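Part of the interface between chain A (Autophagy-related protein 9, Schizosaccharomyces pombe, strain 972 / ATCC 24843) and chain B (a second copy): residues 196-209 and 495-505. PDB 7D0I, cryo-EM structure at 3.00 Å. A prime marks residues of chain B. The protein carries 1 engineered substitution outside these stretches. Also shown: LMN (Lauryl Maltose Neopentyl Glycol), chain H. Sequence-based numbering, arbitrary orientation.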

ATOM      1  N   GLY A 196     -22.011 -33.655   4.093  1.00 27.78           N
ATOM      2  CA  GLY A 196     -21.859 -35.058   4.403  1.00 27.78           C
ATOM      3  C   GLY A 196     -20.794 -35.751   3.595  1.00 27.78           C
ATOM      4  O   GLY A 196     -20.426 -36.881   3.926  1.00 27.78           O
ATOM      5  N   LYS A 197     -20.302 -35.095   2.543  1.00 31.18           N
ATOM      6  CA  LYS A 197     -19.220 -35.599   1.701  1.00 31.18           C
ATOM      7  C   LYS A 197     -19.635 -36.863   0.958  1.00 31.18           C
ATOM      8  O   LYS A 197     -18.937 -37.876   0.972  1.00 31.18           O
ATOM      9  CB  LYS A 197     -17.950 -35.835   2.513  1.00 31.18           C
ATOM     10  CG  LYS A 197     -17.230 -34.568   2.870  1.00 31.18           C
ATOM     11  CD  LYS A 197     -16.491 -34.724   4.168  1.00 31.18           C
ATOM     12  CE  LYS A 197     -15.885 -33.412   4.588  1.00 31.18           C
ATOM     13  NZ  LYS A 197     -15.262 -33.503   5.934  1.00 31.18           N
ATOM     14  N   GLY A 198     -20.777 -36.797   0.299  1.00 31.93           N
ATOM     15  CA  GLY A 198     -21.162 -37.834  -0.628  1.00 31.93           C
ATOM     16  C   GLY A 198     -21.955 -38.954   0.019  1.00 31.93           C
ATOM     17  O   GLY A 198     -21.968 -39.135   1.236  1.00 31.93           O
ATOM     18  N   LEU A 199     -22.622 -39.727  -0.840  1.00 34.31           N
ATOM     19  CA  LEU A 199     -23.471 -40.814  -0.370  1.00 34.31           C
ATOM     20  C   LEU A 199     -22.669 -41.841   0.412  1.00 34.31           C
ATOM     21  O   LEU A 199     -23.146 -42.373   1.417  1.00 34.31           O
ATOM     22  CB  LEU A 199     -24.176 -41.468  -1.555  1.00 34.31           C
ATOM     23  CG  LEU A 199     -25.345 -42.407  -1.278  1.00 34.31           C
ATOM     24  CD1 LEU A 199     -26.339 -42.305  -2.405  1.00 34.31           C
ATOM     25  CD2 LEU A 199     -24.874 -43.832  -1.142  1.00 34.31           C
ATOM     26  N   SER A 200     -21.448 -42.128  -0.033  1.00 36.00           N
ATOM     27  CA  SER A 200     -20.623 -43.110   0.657  1.00 36.00           C
ATOM     28  C   SER A 200     -20.385 -42.704   2.105  1.00 36.00           C
ATOM     29  O   SER A 200     -20.661 -43.472   3.033  1.00 36.00           O
ATOM     30  CB  SER A 200     -19.296 -43.277  -0.078  1.00 36.00           C
ATOM     31  OG  SER A 200     -19.504 -43.360  -1.475  1.00 36.00           O
ATOM     32  N   CYS A 201     -19.882 -41.486   2.314  1.00 34.02           N
ATOM     33  CA  CYS A 201     -19.566 -41.043   3.664  1.00 34.02           C
ATOM     34  C   CYS A 201     -20.824 -40.897   4.504  1.00 34.02           C
ATOM     35  O   CYS A 201     -20.814 -41.217   5.697  1.00 34.02           O
ATOM     36  CB  CYS A 201     -18.797 -39.728   3.616  1.00 34.02           C
ATOM     37  SG  CYS A 201     -18.220 -39.160   5.217  1.00 34.02           S
ATOM     38  N   ILE A 202     -21.918 -40.426   3.903  1.00 32.97           N
ATOM     39  CA  ILE A 202     -23.157 -40.261   4.660  1.00 32.97           C
ATOM     40  C   ILE A 202     -23.661 -41.610   5.150  1.00 32.97           C
ATOM     41  O   ILE A 202     -24.036 -41.766   6.319  1.00 32.97           O
ATOM     42  CB  ILE A 202     -24.215 -39.542   3.811  1.00 32.97           C
ATOM     43  CG1 ILE A 202     -23.783 -38.113   3.529  1.00 32.97           C
ATOM     44  CG2 ILE A 202     -25.525 -39.528   4.534  1.00 32.97           C
ATOM     45  CD1 ILE A 202     -24.690 -37.399   2.587  1.00 32.97           C
ATOM     46  N   ILE A 203     -23.677 -42.604   4.262  1.00 34.42           N
ATOM     47  CA  ILE A 203     -24.151 -43.931   4.637  1.00 34.42           C
ATOM     48  C   ILE A 203     -23.243 -44.544   5.689  1.00 34.42           C
ATOM     49  O   ILE A 203     -23.717 -45.168   6.644  1.00 34.42           O
ATOM     50  CB  ILE A 203     -24.264 -44.832   3.396  1.00 34.42           C
ATOM     51  CG1 ILE A 203     -25.363 -44.324   2.472  1.00 34.42           C
ATOM     52  CG2 ILE A 203     -24.554 -46.250   3.804  1.00 34.42           C
ATOM     53  CD1 ILE A 203     -26.717 -44.271   3.117  1.00 34.42           C
ATOM     54  N   VAL A 204     -21.929 -44.376   5.541  1.00 38.28           N
ATOM     55  CA  VAL A 204     -21.004 -44.941   6.518  1.00 38.28           C
ATOM     56  C   VAL A 204     -21.220 -44.315   7.887  1.00 38.28           C
ATOM     57  O   VAL A 204     -21.238 -45.011   8.909  1.00 38.28           O
ATOM     58  CB  VAL A 204     -19.554 -44.772   6.038  1.00 38.28           C
ATOM     59  CG1 VAL A 204     -18.593 -45.125   7.143  1.00 38.28           C
ATOM     60  CG2 VAL A 204     -19.306 -45.646   4.839  1.00 38.28           C
ATOM     61  N   HIS A 205     -21.395 -42.992   7.934  1.00 40.39           N
ATOM     62  CA  HIS A 205     -21.588 -42.328   9.218  1.00 40.39           C
ATOM     63  C   HIS A 205     -22.893 -42.756   9.869  1.00 40.39           C
ATOM     64  O   HIS A 205     -22.926 -43.030  11.073  1.00 40.39           O
ATOM     65  CB  HIS A 205     -21.552 -40.817   9.042  1.00 40.39           C
ATOM     66  CG  HIS A 205     -20.171 -40.249   9.011  1.00 40.39           C
ATOM     67  ND1 HIS A 205     -19.307 -40.449   7.957  1.00 40.39           N
ATOM     68  CD2 HIS A 205     -19.505 -39.475   9.899  1.00 40.39           C
ATOM     69  CE1 HIS A 205     -18.167 -39.832   8.201  1.00 40.39           C
ATOM     70  NE2 HIS A 205     -18.260 -39.232   9.373  1.00 40.39           N
ATOM     71  N   ARG A 206     -23.978 -42.819   9.098  1.00 42.35           N
ATOM     72  CA  ARG A 206     -25.247 -43.253   9.670  1.00 42.35           C
ATOM     73  C   ARG A 206     -25.167 -44.692  10.162  1.00 42.35           C
ATOM     74  O   ARG A 206     -25.706 -45.031  11.228  1.00 42.35           O
ATOM     75  CB  ARG A 206     -26.359 -43.099   8.642  1.00 42.35           C
ATOM     76  CG  ARG A 206     -26.595 -41.673   8.209  1.00 42.35           C
ATOM     77  CD  ARG A 206     -27.766 -41.592   7.260  1.00 42.35           C
ATOM     78  NE  ARG A 206     -28.105 -40.213   6.946  1.00 42.35           N
ATOM     79  CZ  ARG A 206     -29.118 -39.859   6.170  1.00 42.35           C
ATOM     80  NH1 ARG A 206     -29.891 -40.785   5.628  1.00 42.35           N
ATOM     81  NH2 ARG A 206     -29.357 -38.579   5.935  1.00 42.35           N
ATOM     82  N   LEU A 207     -24.494 -45.556   9.399  1.00 41.64           N
ATOM     83  CA  LEU A 207     -24.346 -46.948   9.797  1.00 41.64           C
ATOM     84  C   LEU A 207     -23.579 -47.065  11.102  1.00 41.64           C
ATOM     85  O   LEU A 207     -24.006 -47.765  12.024  1.00 41.64           O
ATOM     86  CB  LEU A 207     -23.647 -47.727   8.690  1.00 41.64           C
ATOM     87  CG  LEU A 207     -23.227 -49.155   9.017  1.00 41.64           C
ATOM     88  CD1 LEU A 207     -24.428 -49.980   9.433  1.00 41.64           C
ATOM     89  CD2 LEU A 207     -22.543 -49.768   7.814  1.00 41.64           C
ATOM     90  N   PHE A 208     -22.440 -46.387  11.207  1.00 42.97           N
ATOM     91  CA  PHE A 208     -21.695 -46.471  12.455  1.00 42.97           C
ATOM     92  C   PHE A 208     -22.417 -45.784  13.600  1.00 42.97           C
ATOM     93  O   PHE A 208     -22.201 -46.151  14.756  1.00 42.97           O
ATOM     94  CB  PHE A 208     -20.297 -45.894  12.286  1.00 42.97           C
ATOM     95  CG  PHE A 208     -19.348 -46.830  11.615  1.00 42.97           C
ATOM     96  CD1 PHE A 208     -18.808 -47.893  12.303  1.00 42.97           C
ATOM     97  CD2 PHE A 208     -19.000 -46.654  10.295  1.00 42.97           C
ATOM     98  CE1 PHE A 208     -17.940 -48.754  11.689  1.00 42.97           C
ATOM     99  CE2 PHE A 208     -18.132 -47.512   9.678  1.00 42.97           C
ATOM    100  CZ  PHE A 208     -17.601 -48.564  10.375  1.00 42.97           C
ATOM    101  N   GLN A 209     -23.306 -44.837  13.312  1.00 49.42           N
ATOM    102  CA  GLN A 209     -24.096 -44.218  14.370  1.00 49.42           C
ATOM    103  C   GLN A 209     -25.090 -45.208  14.960  1.00 49.42           C
ATOM    104  O   GLN A 209     -25.179 -45.364  16.188  1.00 49.42           O
ATOM    105  CB  GLN A 209     -24.811 -42.993  13.810  1.00 49.42           C
ATOM    106  CG  GLN A 209     -25.648 -42.222  14.795  1.00 49.42           C
ATOM    107  CD  GLN A 209     -26.416 -41.116  14.112  1.00 49.42           C
ATOM    108  OE1 GLN A 209     -27.642 -41.150  14.037  1.00 49.42           O
ATOM    109  NE2 GLN A 209     -25.695 -40.130  13.593  1.00 49.42           N
TER
ATOM    110  N   ASP B 495      -8.815 -40.487   5.045  1.00 45.53           N
ATOM    111  CA  ASP B 495      -9.839 -41.440   4.635  1.00 45.53           C
ATOM    112  C   ASP B 495     -10.942 -41.415   5.684  1.00 45.53           C
ATOM    113  O   ASP B 495     -10.844 -42.076   6.719  1.00 45.53           O
ATOM    114  CB  ASP B 495      -9.250 -42.836   4.477  1.00 45.53           C
ATOM    115  CG  ASP B 495     -10.134 -43.748   3.668  1.00 45.53           C
ATOM    116  OD1 ASP B 495     -11.153 -43.264   3.139  1.00 45.53           O
ATOM    117  OD2 ASP B 495      -9.811 -44.945   3.560  1.00 45.53           O
ATOM    118  N   PHE B 496     -12.000 -40.653   5.409  1.00 42.91           N
ATOM    119  CA  PHE B 496     -13.041 -40.454   6.411  1.00 42.91           C
ATOM    120  C   PHE B 496     -13.790 -41.744   6.708  1.00 42.91           C
ATOM    121  O   PHE B 496     -14.145 -42.010   7.863  1.00 42.91           O
ATOM    122  CB  PHE B 496     -14.000 -39.362   5.954  1.00 42.91           C
ATOM    123  CG  PHE B 496     -13.373 -38.010   5.874  1.00 42.91           C
ATOM    124  CD1 PHE B 496     -12.874 -37.402   7.010  1.00 42.91           C
ATOM    125  CD2 PHE B 496     -13.283 -37.344   4.670  1.00 42.91           C
ATOM    126  CE1 PHE B 496     -12.295 -36.158   6.945  1.00 42.91           C
ATOM    127  CE2 PHE B 496     -12.707 -36.096   4.598  1.00 42.91           C
ATOM    128  CZ  PHE B 496     -12.211 -35.503   5.738  1.00 42.91           C
ATOM    129  N   ASN B 497     -14.031 -42.568   5.686  1.00 43.12           N
ATOM    130  CA  ASN B 497     -14.700 -43.840   5.912  1.00 43.12           C
ATOM    131  C   ASN B 497     -13.853 -44.803   6.728  1.00 43.12           C
ATOM    132  O   ASN B 497     -14.385 -45.781   7.258  1.00 43.12           O
ATOM    133  CB  ASN B 497     -15.074 -44.480   4.580  1.00 43.12           C
ATOM    134  CG  ASN B 497     -15.821 -43.534   3.678  1.00 43.12           C
ATOM    135  OD1 ASN B 497     -15.697 -42.319   3.805  1.00 43.12           O
ATOM    136  ND2 ASN B 497     -16.608 -44.080   2.764  1.00 43.12           N
ATOM    137  N   MET B 498     -12.551 -44.553   6.840  1.00 48.80           N
ATOM    138  CA  MET B 498     -11.666 -45.348   7.677  1.00 48.80           C
ATOM    139  C   MET B 498     -11.447 -44.719   9.044  1.00 48.80           C
ATOM    140  O   MET B 498     -11.336 -45.435  10.047  1.00 48.80           O
ATOM    141  CB  MET B 498     -10.324 -45.542   6.975  1.00 48.80           C
ATOM    142  CG  MET B 498      -9.448 -46.615   7.580  1.00 48.80           C
ATOM    143  SD  MET B 498      -7.875 -46.780   6.715  1.00 48.80           S
ATOM    144  CE  MET B 498      -7.204 -45.127   6.899  1.00 48.80           C
ATOM    145  N   ILE B 499     -11.387 -43.390   9.097  1.00 45.09           N
ATOM    146  CA  ILE B 499     -11.358 -42.693  10.379  1.00 45.09           C
ATOM    147  C   ILE B 499     -12.589 -43.048  11.194  1.00 45.09           C
ATOM    148  O   ILE B 499     -12.508 -43.265  12.407  1.00 45.09           O
ATOM    149  CB  ILE B 499     -11.253 -41.175  10.161  1.00 45.09           C
ATOM    150  CG1 ILE B 499      -9.925 -40.812   9.515  1.00 45.09           C
ATOM    151  CG2 ILE B 499     -11.414 -40.444  11.470  1.00 45.09           C
ATOM    152  CD1 ILE B 499      -9.833 -39.367   9.154  1.00 45.09           C
ATOM    153  N   ARG B 500     -13.747 -43.122  10.539  1.00 45.81           N
ATOM    154  CA  ARG B 500     -14.975 -43.454  11.252  1.00 45.81           C
ATOM    155  C   ARG B 500     -14.928 -44.874  11.801  1.00 45.81           C
ATOM    156  O   ARG B 500     -15.313 -45.117  12.953  1.00 45.81           O
ATOM    157  CB  ARG B 500     -16.172 -43.265  10.324  1.00 45.81           C
ATOM    158  CG  ARG B 500     -17.495 -43.541  10.977  1.00 45.81           C
ATOM    159  CD  ARG B 500     -17.712 -42.643  12.167  1.00 45.81           C
ATOM    160  NE  ARG B 500     -18.449 -43.334  13.219  1.00 45.81           N
ATOM    161  CZ  ARG B 500     -18.744 -42.802  14.396  1.00 45.81           C
ATOM    162  NH1 ARG B 500     -19.414 -43.509  15.294  1.00 45.81           N
ATOM    163  NH2 ARG B 500     -18.370 -41.562  14.675  1.00 45.81           N
ATOM    164  N   LEU B 501     -14.444 -45.822  10.997  1.00 46.32           N
ATOM    165  CA  LEU B 501     -14.332 -47.200  11.461  1.00 46.32           C
ATOM    166  C   LEU B 501     -13.399 -47.308  12.655  1.00 46.32           C
ATOM    167  O   LEU B 501     -13.701 -48.003  13.632  1.00 46.32           O
ATOM    168  CB  LEU B 501     -13.840 -48.100  10.332  1.00 46.32           C
ATOM    169  CG  LEU B 501     -13.321 -49.458  10.792  1.00 46.32           C
ATOM    170  CD1 LEU B 501     -14.461 -50.327  11.273  1.00 46.32           C
ATOM    171  CD2 LEU B 501     -12.556 -50.140   9.682  1.00 46.32           C
ATOM    172  N   PHE B 502     -12.250 -46.639  12.594  1.00 47.16           N
ATOM    173  CA  PHE B 502     -11.320 -46.741  13.709  1.00 47.16           C
ATOM    174  C   PHE B 502     -11.842 -46.016  14.939  1.00 47.16           C
ATOM    175  O   PHE B 502     -11.559 -46.438  16.062  1.00 47.16           O
ATOM    176  CB  PHE B 502      -9.948 -46.221  13.300  1.00 47.16           C
ATOM    177  CG  PHE B 502      -9.155 -47.214  12.509  1.00 47.16           C
ATOM    178  CD1 PHE B 502      -8.712 -48.382  13.099  1.00 47.16           C
ATOM    179  CD2 PHE B 502      -8.869 -46.993  11.181  1.00 47.16           C
ATOM    180  CE1 PHE B 502      -7.995 -49.306  12.382  1.00 47.16           C
ATOM    181  CE2 PHE B 502      -8.149 -47.913  10.456  1.00 47.16           C
ATOM    182  CZ  PHE B 502      -7.712 -49.070  11.059  1.00 47.16           C
ATOM    183  N   LYS B 503     -12.620 -44.949  14.754  1.00 48.18           N
ATOM    184  CA  LYS B 503     -13.289 -44.322  15.889  1.00 48.18           C
ATOM    185  C   LYS B 503     -14.245 -45.298  16.556  1.00 48.18           C
ATOM    186  O   LYS B 503     -14.281 -45.406  17.787  1.00 48.18           O
ATOM    187  CB  LYS B 503     -14.030 -43.072  15.421  1.00 48.18           C
ATOM    188  CG  LYS B 503     -14.275 -42.035  16.496  1.00 48.18           C
ATOM    189  CD  LYS B 503     -15.307 -41.012  16.046  1.00 48.18           C
ATOM    190  CE  LYS B 503     -14.889 -40.305  14.771  1.00 48.18           C
ATOM    191  NZ  LYS B 503     -15.992 -39.468  14.215  1.00 48.18           N
ATOM    192  N   TYR B 504     -15.007 -46.039  15.753  1.00 48.83           N
ATOM    193  CA  TYR B 504     -15.927 -47.033  16.301  1.00 48.83           C
ATOM    194  C   TYR B 504     -15.178 -48.128  17.055  1.00 48.83           C
ATOM    195  O   TYR B 504     -15.583 -48.535  18.152  1.00 48.83           O
ATOM    196  CB  TYR B 504     -16.759 -47.636  15.177  1.00 48.83           C
ATOM    197  CG  TYR B 504     -17.678 -48.734  15.625  1.00 48.83           C
ATOM    198  CD1 TYR B 504     -18.497 -48.570  16.724  1.00 48.83           C
ATOM    199  CD2 TYR B 504     -17.741 -49.931  14.937  1.00 48.83           C
ATOM    200  CE1 TYR B 504     -19.346 -49.569  17.134  1.00 48.83           C
ATOM    201  CE2 TYR B 504     -18.586 -50.934  15.338  1.00 48.83           C
ATOM    202  CZ  TYR B 504     -19.387 -50.747  16.437  1.00 48.83           C
ATOM    203  OH  TYR B 504     -20.235 -51.744  16.847  1.00 48.83           O
ATOM    204  N   ILE B 505     -14.090 -48.627  16.471  1.00 48.72           N
ATOM    205  CA  ILE B 505     -13.332 -49.700  17.112  1.00 48.72           C
ATOM    206  C   ILE B 505     -12.721 -49.211  18.417  1.00 48.72           C
ATOM    207  O   ILE B 505     -12.724 -49.925  19.429  1.00 48.72           O
ATOM    208  CB  ILE B 505     -12.265 -50.245  16.152  1.00 48.72           C
ATOM    209  CG1 ILE B 505     -12.933 -50.955  14.979  1.00 48.72           C
ATOM    210  CG2 ILE B 505     -11.334 -51.190  16.873  1.00 48.72           C
ATOM    211  CD1 ILE B 505     -11.963 -51.524  13.995  1.00 48.72           C
TER
HETATM  212  C1  LMN H 802     -27.345 -35.227  17.930  1.00 61.50           C
HETATM  213  O1  LMN H 802     -27.831 -35.817  16.868  1.00 61.50           O
HETATM  214  C2  LMN H 802     -25.927 -34.675  17.644  1.00 61.50           C
HETATM  215  O2  LMN H 802     -26.058 -33.557  16.768  1.00 61.50           O
HETATM  216  C3  LMN H 802     -25.172 -34.230  18.864  1.00 61.50           C
HETATM  217  O3  LMN H 802     -23.761 -34.130  18.464  1.00 61.50           O
HETATM  218  C4  LMN H 802     -25.266 -35.119  20.037  1.00 61.50           C
HETATM  219  O4  LMN H 802     -24.843 -34.365  21.260  1.00 61.50           O
HETATM  220  C5  LMN H 802     -26.646 -35.613  20.277  1.00 61.50           C
HETATM  221  O5  LMN H 802     -27.208 -36.254  19.075  1.00 61.50           O
HETATM  222  C6  LMN H 802     -26.659 -36.637  21.412  1.00 61.50           C
HETATM  223  O6  LMN H 802     -27.960 -37.169  21.533  1.00 61.50           O
HETATM  224  CAA LMN H 802     -32.300 -45.350  22.384  1.00 61.50           C
HETATM  225  CAB LMN H 802     -39.174 -41.029  12.690  1.00 61.50           C
HETATM  226  OAI LMN H 802     -20.268 -37.075  22.464  1.00 61.50           O
HETATM  227  OAJ LMN H 802     -23.989 -33.544   7.905  1.00 61.50           O
HETATM  228  OAL LMN H 802     -24.038 -37.164  16.069  1.00 61.50           O
HETATM  229  OAN LMN H 802     -25.335 -35.111  10.517  1.00 61.50           O
HETATM  230  OAP LMN H 802     -26.691 -37.220  11.578  1.00 61.50           O
HETATM  231  OAQ LMN H 802     -19.763 -34.350  23.300  1.00 61.50           O
HETATM  232  OAR LMN H 802     -20.066 -34.819   8.327  1.00 61.50           O
HETATM  233  OAS LMN H 802     -20.522 -32.377  21.469  1.00 61.50           O
HETATM  234  OAT LMN H 802     -18.976 -35.263  10.860  1.00 61.50           O
HETATM  235  OAU LMN H 802     -23.601 -32.155  21.721  1.00 61.50           O
HETATM  236  OAV LMN H 802     -21.276 -36.399  12.603  1.00 61.50           O
HETATM  237  CAW LMN H 802     -31.191 -44.361  21.960  1.00 61.50           C
HETATM  238  CAX LMN H 802     -37.911 -40.219  13.056  1.00 61.50           C
HETATM  239  CAY LMN H 802     -31.497 -42.966  22.564  1.00 61.50           C
HETATM  240  CAZ LMN H 802     -36.760 -41.197  13.399  1.00 61.50           C
HETATM  241  CBA LMN H 802     -30.671 -41.858  21.852  1.00 61.50           C
HETATM  242  CBB LMN H 802     -35.492 -40.388  13.790  1.00 61.50           C
HETATM  243  CBC LMN H 802     -30.076 -42.378  20.508  1.00 61.50           C
HETATM  244  CBD LMN H 802     -34.977 -39.600  12.552  1.00 61.50           C
HETATM  245  CBE LMN H 802     -28.792 -41.569  20.162  1.00 61.50           C
HETATM  246  CBF LMN H 802     -33.422 -39.520  12.617  1.00 61.50           C
HETATM  247  CBG LMN H 802     -29.072 -40.047  20.347  1.00 61.50           C
HETATM  248  CBH LMN H 802     -32.981 -38.136  13.184  1.00 61.50           C
HETATM  249  CBI LMN H 802     -29.743 -39.500  19.046  1.00 61.50           C
HETATM  250  CBJ LMN H 802     -32.226 -38.364  14.532  1.00 61.50           C
HETATM  251  CBK LMN H 802     -28.737 -39.634  17.849  1.00 61.50           C
HETATM  252  CBL LMN H 802     -31.181 -37.210  14.742  1.00 61.50           C
HETATM  253  CBM LMN H 802     -21.651 -36.876  22.633  1.00 61.50           C
HETATM  254  CBN LMN H 802     -22.859 -33.343   8.725  1.00 61.50           C
HETATM  255  CBP LMN H 802     -23.663 -36.784  14.764  1.00 61.50           C
HETATM  256  CBQ LMN H 802     -29.465 -39.245  16.514  1.00 61.50           C
HETATM  257  CBR LMN H 802     -30.189 -36.846  15.914  1.00 61.50           C
HETATM  258  CBS LMN H 802     -27.854 -37.251  16.962  1.00 61.50           C
HETATM  259  CBT LMN H 802     -28.298 -38.016  14.531  1.00 61.50           C
HETATM  260  OBV LMN H 802     -28.351 -36.785  13.790  1.00 61.50           O
HETATM  261  OBX LMN H 802     -26.032 -36.820  14.262  1.00 61.50           O
HETATM  262  OBY LMN H 802     -23.321 -35.135  22.876  1.00 61.50           O
HETATM  263  OBZ LMN H 802     -23.103 -35.110  10.370  1.00 61.50           O
HETATM  264  OCB LMN H 802     -23.371 -34.670  12.733  1.00 61.50           O
HETATM  265  CCC LMN H 802     -21.904 -35.483  23.137  1.00 61.50           C
HETATM  266  CCD LMN H 802     -22.325 -34.669   9.190  1.00 61.50           C
HETATM  267  CCF LMN H 802     -24.788 -36.024  14.130  1.00 61.50           C
HETATM  268  CCH LMN H 802     -25.609 -35.133  11.963  1.00 61.50           C
HETATM  269  CCJ LMN H 802     -27.141 -36.099  13.643  1.00 61.50           C
HETATM  270  CCL LMN H 802     -26.858 -35.920  12.164  1.00 61.50           C
HETATM  271  CCM LMN H 802     -28.960 -37.842  15.977  1.00 61.50           C
HETATM  272  CCN LMN H 802     -20.918 -34.522  22.455  1.00 61.50           C
HETATM  273  CCO LMN H 802     -20.834 -34.523   9.508  1.00 61.50           C
HETATM  274  CCQ LMN H 802     -24.441 -35.681  12.674  1.00 61.50           C
HETATM  275  CCR LMN H 802     -23.499 -34.571  21.520  1.00 61.50           C
HETATM  276  CCS LMN H 802     -22.530 -34.557  11.621  1.00 61.50           C
HETATM  277  CCT LMN H 802     -21.509 -33.186  22.186  1.00 61.50           C
HETATM  278  CCU LMN H 802     -20.412 -35.424  10.617  1.00 61.50           C
HETATM  279  CCV LMN H 802     -22.739 -33.248  21.355  1.00 61.50           C
HETATM  280  CCW LMN H 802     -21.143 -35.157  11.885  1.00 61.50           C

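This is a side-by-side packing of two nearly parallel helices, held by van der Waals contacts and one cation-pi interaction, with no hydrogen bond between the two stretches. The two helix axes run in the same direction, 6° apart, and approach to 9.8 Å. Because they hardly diverge, contacts recur along the whole length. Cys201 lies beside Asn497′, His205 beside Arg500′, and Phe208 beside Tyr504′.

The cation-pi interaction lies at the start of the contact. Lys197 precedes the helix, and its CA-to-CB bond points toward the other stretch. Its NZ sits over the face of the Phe496′ ring, 4.1 Å from the ring centroid and 28° off the ring normal. The ammonium group thus meets the electron-rich face of the ring. The backbone of Lys197 has positive phi and closes the preceding helix in a Schellman motif. Gly198 follows with phi 90° and psi 163°, where a CB would be jammed against the carbonyl O of Lys197.

One turn on, Cys201 SG packs against Phe496′ CB at 4.3 Å. The Asn497′ side chain starts sideways, but its end comes nearer to chain A. Its ND2 lies 3.7 Å from Val204 CG2 and 4.0 Å from Ser200 CB. These partners are carbon atoms, so the amide makes no hydrogen bond to the other stretch.

Arg500′ reaches along the middle of the contact. Its CG is 4.3 Å from Val204 CG1, and its CD is 4.3 Å from His205 CD2. Further out, Arg500′ NE comes within 3.3 Å of Phe208 CB, which lies at the edge of the guanidinium, near its plane. The guanidinium does not stack on the Phe208 ring. His205 ND1 donates a hydrogen bond to Cys201 O within its own helix, at 2.8 Å. This bond ties the imidazole back to the preceding turn.

Phe208 has the largest area covered by the other stretch, 126 Å². Its CB points toward chain B, and its ring contacts both Leu501′ and Tyr504′. Leu501′ N lies over one face of the ring, and Phe208 CZ is 3.7 Å from Leu501′ CD1. Phe208 CE1 is 3.5 Å from Tyr504′ CD2, which meets the Phe208 ring at its edge. The two aromatic rings are oblique, with planes at 60° and centroids 5.4 Å apart.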